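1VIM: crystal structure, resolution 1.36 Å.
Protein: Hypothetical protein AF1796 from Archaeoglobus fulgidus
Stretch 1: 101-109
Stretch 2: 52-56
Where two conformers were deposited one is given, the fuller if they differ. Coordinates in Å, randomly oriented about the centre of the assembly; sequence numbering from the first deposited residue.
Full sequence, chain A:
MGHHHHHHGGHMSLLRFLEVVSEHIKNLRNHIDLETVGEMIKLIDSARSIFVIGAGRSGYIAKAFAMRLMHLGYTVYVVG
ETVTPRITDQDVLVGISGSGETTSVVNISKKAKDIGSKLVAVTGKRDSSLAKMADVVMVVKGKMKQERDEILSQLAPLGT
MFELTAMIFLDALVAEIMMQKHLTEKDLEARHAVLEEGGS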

# COMPACT_ATOMS: atom_id res chain seq x y z
N GLU A 101 20.74 1.89 -9.68
CA GLU A 101 20.37 1.24 -10.96
C GLU A 101 18.97 0.66 -10.92
O GLU A 101 18.49 0.14 -11.94
CB GLU A 101 21.37 0.12 -11.34
CG GLU A 101 22.80 0.60 -11.38
CD GLU A 101 23.05 1.68 -12.44
OE1 GLU A 101 22.29 1.79 -13.43
OE2 GLU A 101 24.03 2.44 -12.27
N THR A 102 18.30 0.77 -9.77
CA THR A 102 16.98 0.19 -9.57
C THR A 102 16.07 0.64 -10.70
O THR A 102 15.83 1.84 -10.87
CB THR A 102 16.43 0.72 -8.24
OG1 THR A 102 17.32 0.35 -7.18
CG2 THR A 102 15.13 0.06 -7.91
N THR A 103 15.57 -0.31 -11.50
CA THR A 103 14.99 0.04 -12.79
C THR A 103 13.80 0.99 -12.66
O THR A 103 13.73 2.03 -13.35
CB THR A 103 14.57 -1.23 -13.53
OG1 THR A 103 15.70 -2.11 -13.58
CG2 THR A 103 14.20 -0.92 -14.97
N SER A 104 12.88 0.67 -11.76
CA SER A 104 11.68 1.50 -11.65
C SER A 104 12.03 2.92 -11.19
O SER A 104 11.46 3.89 -11.70
CB SER A 104 10.69 0.83 -10.72
OG SER A 104 11.26 0.69 -9.45
N VAL A 105 13.00 3.03 -10.29
CA VAL A 105 13.38 4.32 -9.73
C VAL A 105 14.12 5.15 -10.79
O VAL A 105 13.84 6.35 -10.95
CB VAL A 105 14.22 4.12 -8.46
CG1 VAL A 105 14.81 5.43 -7.94
CG2 VAL A 105 13.38 3.44 -7.39
N VAL A 106 15.00 4.52 -11.55
CA VAL A 106 15.67 5.22 -12.65
C VAL A 106 14.67 5.70 -13.71
O VAL A 106 14.72 6.86 -14.15
CB VAL A 106 16.75 4.31 -13.25
CG1 VAL A 106 17.28 4.85 -14.59
CG2 VAL A 106 17.92 4.14 -12.26
N ASN A 107 13.74 4.83 -14.09
CA ASN A 107 12.78 5.20 -15.14
C ASN A 107 11.88 6.37 -14.69
O ASN A 107 11.65 7.32 -15.46
CB ASN A 107 11.94 4.00 -15.56
CG ASN A 107 12.75 2.96 -16.32
OD1 ASN A 107 13.87 3.23 -16.77
ND2 ASN A 107 12.16 1.77 -16.48
N ILE A 108 11.38 6.30 -13.46
CA ILE A 108 10.53 7.36 -12.92
C ILE A 108 11.33 8.66 -12.81
O ILE A 108 10.82 9.74 -13.14
CB ILE A 108 10.01 6.96 -11.53
CG1 ILE A 108 8.94 5.87 -11.64
CG2 ILE A 108 9.52 8.17 -10.73
CD1 ILE A 108 7.61 6.29 -12.21
N SER A 109 12.60 8.56 -12.38
CA SER A 109 13.41 9.75 -12.19
C SER A 109 13.73 10.40 -13.51
O SER A 109 13.74 11.63 -13.60
CB SER A 109 14.70 9.42 -11.44
OG SER A 109 14.40 8.94 -10.15
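Stretch 2 (52-56) VIGAG

The end of a strand and the loop that follows it pack against the first turns of a helix through a small, purely van der Waals contact, with no hydrogen bond between the two stretches. The helix runs from Thr-103 to Ser-109 and beyond, with Thr-102 at the N-cap position; its first turns are held by backbone bonds such as Val-106 N to Thr-102 O (2.9 Å) and Ser-109 N to Val-105 O (2.9 Å). Stretch 2 is extended from Val-52 through Ala-55, and only at Gly-56 does phi turn positive, a conformation that favours glycine.

The two chains run in opposite senses along the contact: Ile-53 lies beside Ile-108, and Ala-55 beside Thr-102 and Ser-104. Val-105 sits between these ends, its CA 6.2 Å from the CA of Gly-54. Because residues three or four apart share a helix face, Ser-104, Val-105 and Ile-108 all direct their CA-to-CB bonds toward stretch 2, whereas Thr-103 points away.

Along the extended chain, Ile-53 and Ala-55 point toward the helix. The long side chain of Ile-53, with both chi angles t, reaches Ile-108, its CD1 lying 3.6 Å from Ile-108 CG2. Gly-54 has no side chain, and its CA approaches Val-105 CG2 to 3.9 Å. Val-105 CG2 also lies 3.7 Å from Ala-55 N and 4.2 Å from Ile-53 CG1, so a compact beta-branched residue touches three successive residues. The short Ala-55 suits the close approach at the start of the helix: its CB is 3.7 Å from Thr-102 CG2 and also 3.7 Å from Ser-104 OG. The latter is simple packing, since a methyl cannot hydrogen-bond; the serine hydroxyl is satisfied elsewhere in the structure. Ser-109 OG instead donates to Val-105 O (2.8 Å), satisfying its polar group within the helix.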

# COMPACT_ATOMS: atom_id res chain seq x y z
N VAL A 52 8.73 11.48 -3.13
CA VAL A 52 9.75 10.47 -2.78
C VAL A 52 9.48 9.16 -3.48
O VAL A 52 8.31 8.81 -3.76
CB VAL A 52 9.86 10.23 -1.26
CG1 VAL A 52 10.04 11.54 -0.53
CG2 VAL A 52 8.66 9.43 -0.76
N ILE A 53 10.54 8.41 -3.78
CA ILE A 53 10.37 7.10 -4.40
C ILE A 53 11.49 6.16 -4.01
O ILE A 53 12.66 6.57 -3.94
CB ILE A 53 10.27 7.19 -5.95
CG1 ILE A 53 9.99 5.79 -6.55
CG2 ILE A 53 11.54 7.79 -6.56
CD1 ILE A 53 9.67 5.83 -8.01
N GLY A 54 11.14 4.90 -3.75
CA GLY A 54 12.08 3.79 -3.74
C GLY A 54 11.33 2.53 -4.07
O GLY A 54 10.10 2.52 -3.98
N ALA A 55 12.06 1.50 -4.48
CA ALA A 55 11.45 0.21 -4.76
C ALA A 55 11.67 -0.72 -3.59
O ALA A 55 12.67 -0.64 -2.90
CB ALA A 55 12.06 -0.40 -5.99
N GLY A 56 10.73 -1.62 -3.34
CA GLY A 56 10.92 -2.63 -2.30
C GLY A 56 11.22 -2.03 -0.94
O GLY A 56 10.57 -1.08 -0.49